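Local coordinates for PUM-HD domain-containing protein (Caenorhabditis elegans, PDB 7CGH) that binds RNA through its Pumilio-repeat domain and probably recognises PUF-binding elements in the 3' untranslated regions of messenger RNAs, at residues A[32-37]-A[67-72]; A[121-126]-A[156-161]; A[198-203]-A[234-239]. All coordinates share one frame; numbering follows the deposited sequence.

Contact 1: residues A[32-37]-A[67-72]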
loop_
_atom_site.group_PDB
_atom_site.type_symbol
_atom_site.label_atom_id
_atom_site.label_comp_id
_atom_site.label_asym_id
_atom_site.label_seq_id
_atom_site.Cartn_x
_atom_site.Cartn_y
_atom_site.Cartn_z
ATOM N N ASP A 32 38.248 -4.418 16.285
ATOM C CA ASP A 32 38.801 -3.455 17.235
ATOM C C ASP A 32 37.729 -2.735 18.040
ATOM O O ASP A 32 38.052 -1.809 18.792
ATOM C CB ASP A 32 39.641 -2.399 16.521
ATOM C CG ASP A 32 40.790 -2.988 15.738
ATOM O OD1 ASP A 32 41.392 -3.991 16.186
ATOM O OD2 ASP A 32 41.095 -2.435 14.664
ATOM N N ILE A 33 36.466 -3.112 17.866
ATOM C CA ILE A 33 35.330 -2.489 18.522
ATOM C C ILE A 33 34.744 -3.389 19.590
ATOM O O ILE A 33 33.800 -2.986 20.286
ATOM C CB ILE A 33 34.269 -2.094 17.468
ATOM C CG1 ILE A 33 34.858 -1.056 16.520
ATOM C CG2 ILE A 33 33.018 -1.461 18.046
ATOM C CD1 ILE A 33 35.435 0.113 17.247
ATOM N N ARG A 34 35.332 -4.570 19.806
ATOM C CA ARG A 34 34.578 -5.684 20.368
ATOM C C ARG A 34 34.151 -5.486 21.824
ATOM O O ARG A 34 33.613 -6.428 22.413
ATOM C CB ARG A 34 35.364 -6.991 20.224
ATOM C CG ARG A 34 34.442 -8.206 19.989
ATOM C CD ARG A 34 35.081 -9.564 20.333
ATOM N NE ARG A 34 35.523 -10.318 19.153
ATOM C CZ ARG A 34 35.868 -11.607 19.169
ATOM N NH1 ARG A 34 35.810 -12.300 20.302
ATOM N NH2 ARG A 34 36.267 -12.210 18.053
ATOM N N GLY A 35 34.330 -4.319 22.425
ATOM C CA GLY A 35 33.694 -4.101 23.713
ATOM C C GLY A 35 32.834 -2.855 23.728
ATOM O O GLY A 35 32.171 -2.537 24.716
ATOM N N ALA A 36 32.835 -2.146 22.610
ATOM C CA ALA A 36 32.203 -0.845 22.501
ATOM C C ALA A 36 31.108 -0.839 21.433
ATOM O O ALA A 36 30.759 0.228 20.913
ATOM C CB ALA A 36 33.277 0.207 22.212
ATOM N N LEU A 37 30.560 -2.015 21.098
ATOM C CA LEU A 37 29.557 -2.104 20.045
ATOM C C LEU A 37 28.334 -1.258 20.371
ATOM O O LEU A 37 27.787 -0.575 19.491
ATOM C CB LEU A 37 29.157 -3.567 19.812
ATOM C CG LEU A 37 28.122 -3.908 18.710
ATOM C CD1 LEU A 37 26.690 -3.845 19.197
ATOM C CD2 LEU A 37 28.290 -3.041 17.488
ATOM N N PHE A 67 29.105 -9.665 16.082
ATOM C CA PHE A 67 27.740 -10.169 15.955
ATOM C C PHE A 67 27.207 -10.634 17.300
ATOM O O PHE A 67 26.044 -10.374 17.644
ATOM C CB PHE A 67 27.686 -11.307 14.932
ATOM C CG PHE A 67 26.289 -11.851 14.675
ATOM C CD1 PHE A 67 25.246 -11.002 14.306
ATOM C CD2 PHE A 67 26.033 -13.218 14.766
ATOM C CE1 PHE A 67 23.963 -11.505 14.056
ATOM C CE2 PHE A 67 24.762 -13.729 14.508
ATOM C CZ PHE A 67 23.718 -12.868 14.155
ATOM N N ASP A 68 28.053 -11.308 18.079
ATOM C CA ASP A 68 27.664 -11.728 19.421
ATOM C C ASP A 68 27.237 -10.538 20.261
ATOM O O ASP A 68 26.318 -10.643 21.086
ATOM C CB ASP A 68 28.827 -12.462 20.089
ATOM C CG ASP A 68 30.178 -11.807 19.785
ATOM O OD1 ASP A 68 31.088 -11.838 20.648
ATOM O OD2 ASP A 68 30.329 -11.255 18.666
ATOM N N GLU A 69 27.898 -9.396 20.067
ATOM C CA GLU A 69 27.532 -8.200 20.807
ATOM C C GLU A 69 26.274 -7.557 20.246
ATOM O O GLU A 69 25.493 -6.975 21.006
ATOM C CB GLU A 69 28.684 -7.201 20.793
ATOM C CG GLU A 69 29.227 -6.879 22.148
ATOM C CD GLU A 69 30.462 -6.037 22.049
ATOM O OE1 GLU A 69 30.500 -4.945 22.669
ATOM O OE2 GLU A 69 31.385 -6.471 21.323
ATOM N N VAL A 70 26.070 -7.631 18.931
ATOM C CA VAL A 70 24.808 -7.175 18.356
ATOM C C VAL A 70 23.650 -7.998 18.909
ATOM O O VAL A 70 22.613 -7.447 19.292
ATOM C CB VAL A 70 24.864 -7.225 16.816
ATOM C CG1 VAL A 70 23.479 -7.060 16.219
ATOM C CG2 VAL A 70 25.815 -6.153 16.273
ATOM N N VAL A 71 23.810 -9.326 18.984
ATOM C CA VAL A 71 22.755 -10.166 19.556
ATOM C C VAL A 71 22.483 -9.776 21.008
ATOM O O VAL A 71 21.326 -9.622 21.423
ATOM C CB VAL A 71 23.126 -11.655 19.450
ATOM C CG1 VAL A 71 22.174 -12.474 20.297
ATOM C CG2 VAL A 71 23.111 -12.108 18.002
ATOM N N SER A 72 23.544 -9.607 21.802
ATOM C CA SER A 72 23.365 -9.382 23.236
ATOM C C SER A 72 22.666 -8.064 23.523
ATOM O O SER A 72 21.964 -7.942 24.528
ATOM C CB SER A 72 24.722 -9.390 23.943
ATOM O OG SER A 72 25.132 -10.715 24.189
#
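Leu37 and Glu69 lie alongside, their side chains running opposite ways, so that the leucine CB lies 3.4 Å from Glu69 OE1 and the carboxylate ends beside the leucine's own backbone N. There Leu37 N donates a weak hydrogen bond to Glu69 OE1 (3.3 Å, N-H...O 155°). An acidic group suits the place: Leu37 opens helix 37-41, with Ala36 at the N-cap position, and a negative oxygen beside this first turn probably gains from the partly positive helix start. Glu69 can reach it because its chain runs extended beyond CG. With CG anti to the backbone N (chi1 -179°), Leu37 turns its branches onto helix 60-72, where CD1 rests 3.8 Å from Val70 CG2; Ile50 and Ile66 add further apolar cover to the leucine. Of the Arg34 side chain it is the aliphatic CG that comes near Glu69 OE2, at 3.8 Å. Its guanidinium is turned 66° from the carboxylate plane and makes no ion pair with it, NE staying 6.1 Å from Glu69 OE2. The loop itself is folded by a backbone bond from Ala36 N to Ile33 O. Glu69 and Leu37 thus join the loop to the last turn of helix 60-72, near the N-terminal end of the all-helical Pumilio homology domain, a stack of alpha-helical repeats.

Contact 2: residues A[121-126]-A[156-161]. With nucleotides of chain B.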
loop_
_atom_site.group_PDB
_atom_site.type_symbol
_atom_site.label_atom_id
_atom_site.label_comp_id
_atom_site.label_asym_id
_atom_site.label_seq_id
_atom_site.Cartn_x
_atom_site.Cartn_y
_atom_site.Cartn_z
ATOM N N ARG A 121 11.386 -1.355 11.091
ATOM C CA ARG A 121 12.203 -1.587 9.896
ATOM C C ARG A 121 13.100 -2.812 10.051
ATOM O O ARG A 121 13.455 -3.444 9.052
ATOM C CB ARG A 121 13.106 -0.396 9.561
ATOM C CG ARG A 121 12.620 1.014 9.825
ATOM C CD ARG A 121 11.338 1.389 9.134
ATOM N NE ARG A 121 11.385 1.451 7.689
ATOM C CZ ARG A 121 11.135 2.535 6.950
ATOM N NH1 ARG A 121 11.149 2.430 5.626
ATOM N NH2 ARG A 121 10.882 3.716 7.508
ATOM N N VAL A 122 13.531 -3.117 11.274
ATOM C CA VAL A 122 14.217 -4.374 11.543
ATOM C C VAL A 122 13.299 -5.555 11.251
ATOM O O VAL A 122 13.725 -6.558 10.662
ATOM C CB VAL A 122 14.708 -4.421 13.001
ATOM C CG1 VAL A 122 15.530 -5.667 13.236
ATOM C CG2 VAL A 122 15.471 -3.127 13.394
ATOM N N LEU A 123 12.035 -5.472 11.683
ATOM C CA LEU A 123 11.098 -6.566 11.423
ATOM C C LEU A 123 10.843 -6.722 9.928
ATOM O O LEU A 123 10.738 -7.844 9.427
ATOM C CB LEU A 123 9.773 -6.338 12.155
ATOM C CG LEU A 123 9.792 -6.236 13.683
ATOM C CD1 LEU A 123 8.390 -6.429 14.253
ATOM C CD2 LEU A 123 10.759 -7.211 14.310
ATOM N N GLN A 124 10.727 -5.604 9.201
ATOM C CA GLN A 124 10.523 -5.694 7.762
ATOM C C GLN A 124 11.751 -6.288 7.092
ATOM O O GLN A 124 11.640 -7.204 6.270
ATOM C CB GLN A 124 10.179 -4.311 7.179
ATOM C CG GLN A 124 8.819 -3.741 7.644
ATOM C CD GLN A 124 8.613 -2.286 7.270
ATOM O OE1 GLN A 124 8.563 -1.931 6.092
ATOM N NE2 GLN A 124 8.497 -1.427 8.281
ATOM N N LYS A 125 12.937 -5.804 7.458
ATOM C CA LYS A 125 14.147 -6.343 6.848
ATOM C C LYS A 125 14.271 -7.833 7.122
ATOM O O LYS A 125 14.648 -8.603 6.237
ATOM C CB LYS A 125 15.372 -5.563 7.347
ATOM C CG LYS A 125 16.730 -6.237 7.186
ATOM C CD LYS A 125 17.232 -6.281 5.762
ATOM C CE LYS A 125 17.345 -4.904 5.163
ATOM N NZ LYS A 125 18.360 -4.896 4.055
ATOM N N ALA A 126 13.913 -8.268 8.329
ATOM C CA ALA A 126 13.965 -9.692 8.644
ATOM C C ALA A 126 13.058 -10.490 7.717
ATOM O O ALA A 126 13.486 -11.474 7.109
ATOM C CB ALA A 126 13.581 -9.929 10.100
ATOM N N ASN A 156 1.432 -1.169 10.160
ATOM C CA ASN A 156 0.862 -1.585 8.875
ATOM C C ASN A 156 1.948 -2.017 7.892
ATOM O O ASN A 156 1.757 -2.980 7.142
ATOM C CB ASN A 156 -0.007 -0.477 8.276
ATOM C CG ASN A 156 0.798 0.584 7.567
ATOM O OD1 ASN A 156 1.070 0.467 6.372
ATOM N ND2 ASN A 156 1.196 1.630 8.302
ATOM N N HIS A 157 3.115 -1.358 7.921
ATOM C CA HIS A 157 4.206 -1.721 7.008
ATOM C C HIS A 157 4.742 -3.118 7.298
ATOM O O HIS A 157 5.162 -3.813 6.376
ATOM C CB HIS A 157 5.357 -0.697 7.069
ATOM C CG HIS A 157 4.931 0.709 6.792
ATOM N ND1 HIS A 157 4.829 1.221 5.516
ATOM C CD2 HIS A 157 4.550 1.704 7.628
ATOM C CE1 HIS A 157 4.416 2.475 5.579
ATOM N NE2 HIS A 157 4.244 2.794 6.851
ATOM N N VAL A 158 4.708 -3.557 8.555
ATOM C CA VAL A 158 5.102 -4.930 8.878
ATOM C C VAL A 158 4.082 -5.913 8.326
ATOM O O VAL A 158 4.440 -6.953 7.767
ATOM C CB VAL A 158 5.265 -5.096 10.401
ATOM C CG1 VAL A 158 5.621 -6.538 10.750
ATOM C CG2 VAL A 158 6.300 -4.095 10.943
ATOM N N VAL A 159 2.792 -5.593 8.461
ATOM C CA VAL A 159 1.759 -6.472 7.922
ATOM C C VAL A 159 1.794 -6.472 6.398
ATOM O O VAL A 159 1.638 -7.522 5.768
ATOM C CB VAL A 159 0.377 -6.056 8.439
ATOM C CG1 VAL A 159 -0.650 -6.880 7.773
ATOM C CG2 VAL A 159 0.311 -6.163 9.980
ATOM N N GLN A 160 1.953 -5.292 5.778
ATOM C CA GLN A 160 2.138 -5.264 4.332
ATOM C C GLN A 160 3.324 -6.138 3.930
ATOM O O GLN A 160 3.248 -6.907 2.967
ATOM C CB GLN A 160 2.365 -3.831 3.841
ATOM C CG GLN A 160 1.208 -2.852 3.943
ATOM C CD GLN A 160 1.511 -1.562 3.181
ATOM O OE1 GLN A 160 1.608 -1.571 1.959
ATOM N NE2 GLN A 160 1.704 -0.462 3.901
ATOM N N LYS A 161 4.430 -6.031 4.666
ATOM C CA LYS A 161 5.619 -6.810 4.341
ATOM C C LYS A 161 5.344 -8.294 4.455
ATOM O O LYS A 161 5.881 -9.090 3.676
ATOM C CB LYS A 161 6.781 -6.419 5.255
ATOM C CG LYS A 161 8.096 -7.074 4.875
ATOM C CD LYS A 161 8.498 -6.654 3.473
ATOM C CE LYS A 161 9.888 -6.049 3.439
ATOM N NZ LYS A 161 10.344 -5.797 2.039
ATOM P P A B 6 5.563 7.439 1.967
ATOM O OP1 A B 6 5.483 8.709 1.191
ATOM O OP2 A B 6 6.157 6.277 1.274
ATOM O "O5'" A B 6 6.367 7.731 3.314
ATOM C "C5'" A B 6 5.750 8.437 4.381
ATOM C "C4'" A B 6 6.419 8.156 5.698
ATOM O "O4'" A B 6 5.840 6.978 6.324
ATOM C "C3'" A B 6 7.907 7.843 5.633
ATOM O "O3'" A B 6 8.704 8.995 5.514
ATOM C "C2'" A B 6 8.128 7.063 6.922
ATOM O "O2'" A B 6 8.140 7.936 8.043
ATOM C "C1'" A B 6 6.849 6.227 6.963
ATOM N N9 A B 6 7.044 4.990 6.188
ATOM C C8 A B 6 6.966 4.780 4.825
ATOM N N7 A B 6 7.257 3.544 4.460
ATOM C C5 A B 6 7.540 2.906 5.652
ATOM C C6 A B 6 7.897 1.584 5.968
ATOM N N6 A B 6 8.044 0.601 5.074
ATOM N N1 A B 6 8.114 1.300 7.274
ATOM C C2 A B 6 7.975 2.273 8.182
ATOM N N3 A B 6 7.637 3.547 8.012
ATOM C C4 A B 6 7.433 3.794 6.717
ATOM P P U B 7 10.267 8.871 5.186
ATOM O OP1 U B 7 10.690 10.276 4.968
ATOM O OP2 U B 7 10.572 7.870 4.148
ATOM O "O5'" U B 7 10.887 8.313 6.548
ATOM C "C5'" U B 7 12.204 7.800 6.575
ATOM C "C4'" U B 7 12.780 7.857 7.960
ATOM O "O4'" U B 7 12.534 6.595 8.614
ATOM C "C3'" U B 7 14.285 8.029 8.027
ATOM O "O3'" U B 7 14.650 9.395 7.994
ATOM C "C2'" U B 7 14.640 7.362 9.340
ATOM O "O2'" U B 7 14.319 8.235 10.415
ATOM C "C1'" U B 7 13.647 6.217 9.376
ATOM N N1 U B 7 14.172 4.942 8.828
ATOM C C2 U B 7 14.877 4.167 9.693
ATOM O O2 U B 7 15.097 4.541 10.820
ATOM N N3 U B 7 15.309 2.973 9.203
ATOM C C4 U B 7 15.111 2.475 7.933
ATOM O O4 U B 7 15.587 1.373 7.636
ATOM C C5 U B 7 14.360 3.331 7.078
ATOM C C6 U B 7 13.911 4.502 7.554
#
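Gln124 and His157 present two flat groups turned only 11° apart, yet they grip the same adenine in different ways: the amide meets its edge, while the imidazole lies against its face. Gln124 NE2, 3.4 Å from His157 CB, gives a hydrogen bond to N1 of A6 of chain B, and OE1 receives one from N6 of that base (2.8 Å, 171°). Glutamine suits this place because its amide offers a donor and an acceptor side by side, matching the Watson-Crick edge of adenine. A weak bond from NE2 to Cys120 O probably helps to fix which way round the amide sits. The chain gets there with CG anti to the carbonyl carbon (chi1 -66°) and extended beyond. The His157 ring lies over one face of A6, with ND1 3.1 Å from C6 of the base. Over the other face of A6 lies the Arg121 guanidinium, itself sandwiched: N1 of A6 is 3.2 Å from its plane and C5 of U7 of chain B 3.3 Å on the opposite side. Farther along the helices from the RNA, Lys161 CE packs 3.5 Å from Gln124 O while its NZ pairs with Glu128. The axes of segments 121-126 and 156-161 run nearly parallel, 9.2 Å apart. Cys120, Arg121 and Gln124 form the Cys-Arg-x-x-Gln signature by which Pumilio repeats read adenine, its edge met by glutamine, with neighbouring side chains covering its faces.

Contact 3: residues A[198-203]-A[234-239]. With nucleotides of chain B.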
loop_
_atom_site.group_PDB
_atom_site.type_symbol
_atom_site.label_atom_id
_atom_site.label_comp_id
_atom_site.label_asym_id
_atom_site.label_seq_id
_atom_site.Cartn_x
_atom_site.Cartn_y
_atom_site.Cartn_z
ATOM N N VAL A 198 -5.451 -3.895 3.317
ATOM C CA VAL A 198 -6.494 -4.446 2.452
ATOM C C VAL A 198 -5.992 -4.534 1.021
ATOM O O VAL A 198 -6.153 -5.562 0.352
ATOM C CB VAL A 198 -7.784 -3.602 2.547
ATOM C CG1 VAL A 198 -8.859 -4.134 1.600
ATOM C CG2 VAL A 198 -8.324 -3.569 3.978
ATOM N N GLN A 199 -5.338 -3.476 0.537
ATOM C CA GLN A 199 -4.871 -3.488 -0.847
ATOM C C GLN A 199 -3.806 -4.555 -1.065
ATOM O O GLN A 199 -3.841 -5.273 -2.070
ATOM C CB GLN A 199 -4.339 -2.115 -1.247
ATOM C CG GLN A 199 -5.387 -1.031 -1.381
ATOM C CD GLN A 199 -4.759 0.353 -1.499
ATOM O OE1 GLN A 199 -4.131 0.676 -2.504
ATOM N NE2 GLN A 199 -4.910 1.169 -0.456
ATOM N N ARG A 200 -2.843 -4.676 -0.155
ATOM C CA ARG A 200 -1.849 -5.734 -0.328
ATOM C C ARG A 200 -2.536 -7.080 -0.356
ATOM O O ARG A 200 -2.140 -7.976 -1.115
ATOM C CB ARG A 200 -0.792 -5.727 0.785
ATOM C CG ARG A 200 0.107 -4.518 0.879
ATOM C CD ARG A 200 1.004 -4.297 -0.335
ATOM N NE ARG A 200 0.307 -3.603 -1.413
ATOM C CZ ARG A 200 -0.082 -2.324 -1.377
ATOM N NH1 ARG A 200 -0.724 -1.807 -2.420
ATOM N NH2 ARG A 200 0.138 -1.565 -0.295
ATOM N N CYS A 201 -3.590 -7.233 0.456
ATOM C CA CYS A 201 -4.257 -8.525 0.515
ATOM C C CYS A 201 -4.926 -8.861 -0.820
ATOM O O CYS A 201 -4.829 -9.998 -1.294
ATOM C CB CYS A 201 -5.259 -8.536 1.671
ATOM S SG CYS A 201 -6.361 -9.970 1.625
ATOM N N LEU A 202 -5.575 -7.873 -1.456
ATOM C CA LEU A 202 -6.194 -8.084 -2.765
ATOM C C LEU A 202 -5.166 -8.373 -3.839
ATOM O O LEU A 202 -5.514 -8.978 -4.863
ATOM C CB LEU A 202 -7.010 -6.854 -3.188
ATOM C CG LEU A 202 -8.138 -6.416 -2.267
ATOM C CD1 LEU A 202 -8.627 -5.042 -2.658
ATOM C CD2 LEU A 202 -9.237 -7.426 -2.370
ATOM N N GLU A 203 -3.918 -7.925 -3.634
ATOM C CA GLU A 203 -2.863 -8.103 -4.623
ATOM C C GLU A 203 -2.226 -9.477 -4.547
ATOM O O GLU A 203 -1.857 -10.031 -5.584
ATOM C CB GLU A 203 -1.772 -7.055 -4.445
ATOM C CG GLU A 203 -2.125 -5.724 -5.009
ATOM C CD GLU A 203 -1.207 -4.661 -4.482
ATOM O OE1 GLU A 203 -0.223 -5.038 -3.805
ATOM O OE2 GLU A 203 -1.465 -3.470 -4.754
ATOM N N VAL A 234 -11.550 0.037 -3.344
ATOM C CA VAL A 234 -12.485 -0.309 -4.406
ATOM C C VAL A 234 -11.769 -0.381 -5.751
ATOM O O VAL A 234 -12.051 -1.260 -6.578
ATOM C CB VAL A 234 -13.629 0.712 -4.422
ATOM C CG1 VAL A 234 -14.375 0.637 -5.718
ATOM C CG2 VAL A 234 -14.538 0.464 -3.240
ATOM N N GLN A 235 -10.832 0.539 -5.994
ATOM C CA GLN A 235 -10.107 0.499 -7.256
ATOM C C GLN A 235 -9.270 -0.770 -7.366
ATOM O O GLN A 235 -9.114 -1.325 -8.464
ATOM C CB GLN A 235 -9.239 1.749 -7.409
ATOM C CG GLN A 235 -10.045 2.993 -7.698
ATOM C CD GLN A 235 -9.190 4.199 -7.985
ATOM O OE1 GLN A 235 -8.666 4.336 -9.082
ATOM N NE2 GLN A 235 -9.047 5.090 -7.001
ATOM N N HIS A 236 -8.743 -1.252 -6.246
ATOM C CA HIS A 236 -7.953 -2.474 -6.273
ATOM C C HIS A 236 -8.830 -3.702 -6.485
ATOM O O HIS A 236 -8.367 -4.698 -7.059
ATOM C CB HIS A 236 -7.137 -2.591 -4.986
ATOM C CG HIS A 236 -5.857 -1.810 -5.023
ATOM N ND1 HIS A 236 -4.613 -2.412 -4.984
ATOM C CD2 HIS A 236 -5.629 -0.476 -5.107
ATOM C CE1 HIS A 236 -3.679 -1.479 -5.044
ATOM N NE2 HIS A 236 -4.270 -0.296 -5.126
ATOM N N VAL A 237 -10.094 -3.646 -6.049
ATOM C CA VAL A 237 -11.029 -4.720 -6.374
ATOM C C VAL A 237 -11.273 -4.755 -7.872
ATOM O O VAL A 237 -11.245 -5.822 -8.501
ATOM C CB VAL A 237 -12.350 -4.553 -5.604
ATOM C CG1 VAL A 237 -13.367 -5.569 -6.087
ATOM C CG2 VAL A 237 -12.125 -4.692 -4.123
ATOM N N ILE A 238 -11.519 -3.585 -8.471
ATOM C CA ILE A 238 -11.725 -3.538 -9.913
ATOM C C ILE A 238 -10.540 -4.174 -10.634
ATOM O O ILE A 238 -10.711 -4.941 -11.586
ATOM C CB ILE A 238 -11.966 -2.091 -10.386
ATOM C CG1 ILE A 238 -13.349 -1.583 -9.956
ATOM C CG2 ILE A 238 -11.843 -2.014 -11.896
ATOM C CD1 ILE A 238 -13.428 -0.086 -9.918
ATOM N N GLU A 239 -9.327 -3.888 -10.189
ATOM C CA GLU A 239 -8.194 -4.458 -10.904
ATOM C C GLU A 239 -7.926 -5.910 -10.505
ATOM O O GLU A 239 -7.642 -6.742 -11.373
ATOM C CB GLU A 239 -6.943 -3.608 -10.694
ATOM C CG GLU A 239 -5.696 -4.283 -11.253
ATOM C CD GLU A 239 -4.560 -3.316 -11.533
ATOM O OE1 GLU A 239 -4.772 -2.083 -11.401
ATOM O OE2 GLU A 239 -3.455 -3.810 -11.879
ATOM P P A B 4 -3.259 13.784 -2.735
ATOM O OP1 A B 4 -2.780 14.758 -1.722
ATOM O OP2 A B 4 -2.539 13.662 -4.033
ATOM O "O5'" A B 4 -3.255 12.333 -2.091
ATOM C "C5'" A B 4 -2.058 11.712 -1.676
ATOM C "C4'" A B 4 -2.304 10.906 -0.432
ATOM O "O4'" A B 4 -3.374 9.954 -0.663
ATOM C "C3'" A B 4 -1.135 10.064 0.020
ATOM O "O3'" A B 4 -0.213 10.829 0.781
ATOM C "C2'" A B 4 -1.811 8.940 0.797
ATOM O "O2'" A B 4 -2.161 9.391 2.096
ATOM C "C1'" A B 4 -3.100 8.746 -0.004
ATOM N N9 A B 4 -3.030 7.679 -1.034
ATOM C C8 A B 4 -2.842 7.810 -2.392
ATOM N N7 A B 4 -2.863 6.665 -3.057
ATOM C C5 A B 4 -3.105 5.700 -2.087
ATOM C C6 A B 4 -3.257 4.276 -2.097
ATOM N N6 A B 4 -3.187 3.454 -3.137
ATOM N N1 A B 4 -3.492 3.659 -0.928
ATOM C C2 A B 4 -3.561 4.394 0.185
ATOM N N3 A B 4 -3.438 5.717 0.327
ATOM C C4 A B 4 -3.203 6.327 -0.844
ATOM P P U B 3 -7.577 17.557 -4.982
ATOM O OP1 U B 3 -7.601 17.683 -3.502
ATOM O OP2 U B 3 -6.444 17.951 -5.841
ATOM O "O5'" U B 3 -7.783 16.019 -5.281
ATOM C "C5'" U B 3 -6.683 15.135 -5.241
ATOM C "C4'" U B 3 -6.882 14.111 -4.166
ATOM O "O4'" U B 3 -7.845 13.119 -4.582
ATOM C "C3'" U B 3 -5.655 13.317 -3.787
ATOM O "O3'" U B 3 -4.837 14.071 -2.894
ATOM C "C2'" U B 3 -6.249 12.046 -3.176
ATOM O "O2'" U B 3 -6.505 12.216 -1.796
ATOM C "C1'" U B 3 -7.595 11.912 -3.918
ATOM N N1 U B 3 -7.602 10.815 -4.907
ATOM C C2 U B 3 -8.196 9.629 -4.509
ATOM O O2 U B 3 -8.706 9.480 -3.415
ATOM N N3 U B 3 -8.210 8.621 -5.429
ATOM C C4 U B 3 -7.676 8.685 -6.688
ATOM O O4 U B 3 -7.763 7.684 -7.381
ATOM C C5 U B 3 -7.067 9.944 -7.047
ATOM C C6 U B 3 -7.053 10.956 -6.162
#
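Two neighbouring RNA-reading helices of the Pumilio array, 194-204 and 230-240, run parallel with segment axes 9.5 Å apart, and His236 fills the groove between them as a knob seated among Gln199, Arg200, Leu202 and Glu203. With CG anti to the carbonyl carbon (chi1 -83°), the histidine turns its ring into the groove. Gln199 crosses the imidazole at about a right angle: its CG sits over the ring centre in a CH-pi contact, 3.7 Å from the centroid and 9° off the normal. Gln199 OE1 also lies over this face, 2.8 Å from His236 NE2, but the angle is too poor for a hydrogen bond. The Gln199 amide instead serves the RNA, with OE1 accepting from N6 of A4 of chain B (3.0 Å) and NE2 donating to N1. In the next repeat Gln235 NE2 donates to O4 of U3 of chain B (2.9 Å), backed weakly by Asn231, the Asn-Gln pair with which Pumilio repeats read uracil. At the edge of the histidine, near its plane, Glu203 OE2 stands 3.0 Å from His236 CE1. In a salt bridge Arg200 grips that carboxylate side-on, NE to OE1 (178°) and NH1 to OE2, in the guanidinium plane though tilted out of the carboxylate plane, while its NH2 bonds to Gln160. Were an alanine to stand at Glu203, NE and NH1 of Arg200 would probably lose their mate, leaving the guanidinium freer to turn and the histidine edge without its acidic neighbour. Leu202 CD1 supplies apolar packing, 3.7 Å from His236 CB and 3.8 Å from Val237 CG2.

Overall arrangement
The contacts follow one another along the chain and along the arc of helical repeats of the Pumilio homology domain. Contact 1 lies near the N-terminal end, its centre about 25 Å from that of contact 2 and about 44 Å from that of contact 3; its nearest atom is about 13 Å from the RNA. Contacts 2 and 3 have centres about 20 Å apart and join neighbouring helices of the RNA-reading row: 119-129 with 155-165, and 194-204 with 230-240. They touch through Gln160 OE1 and Arg200 NH2, a probable hydrogen bond between helices 155-165 and 194-204, adjoining in the row. The RNA, chain B, runs antiparallel to the protein, its U7 and A6 meeting contact 2, its A4 and U3 contact 3.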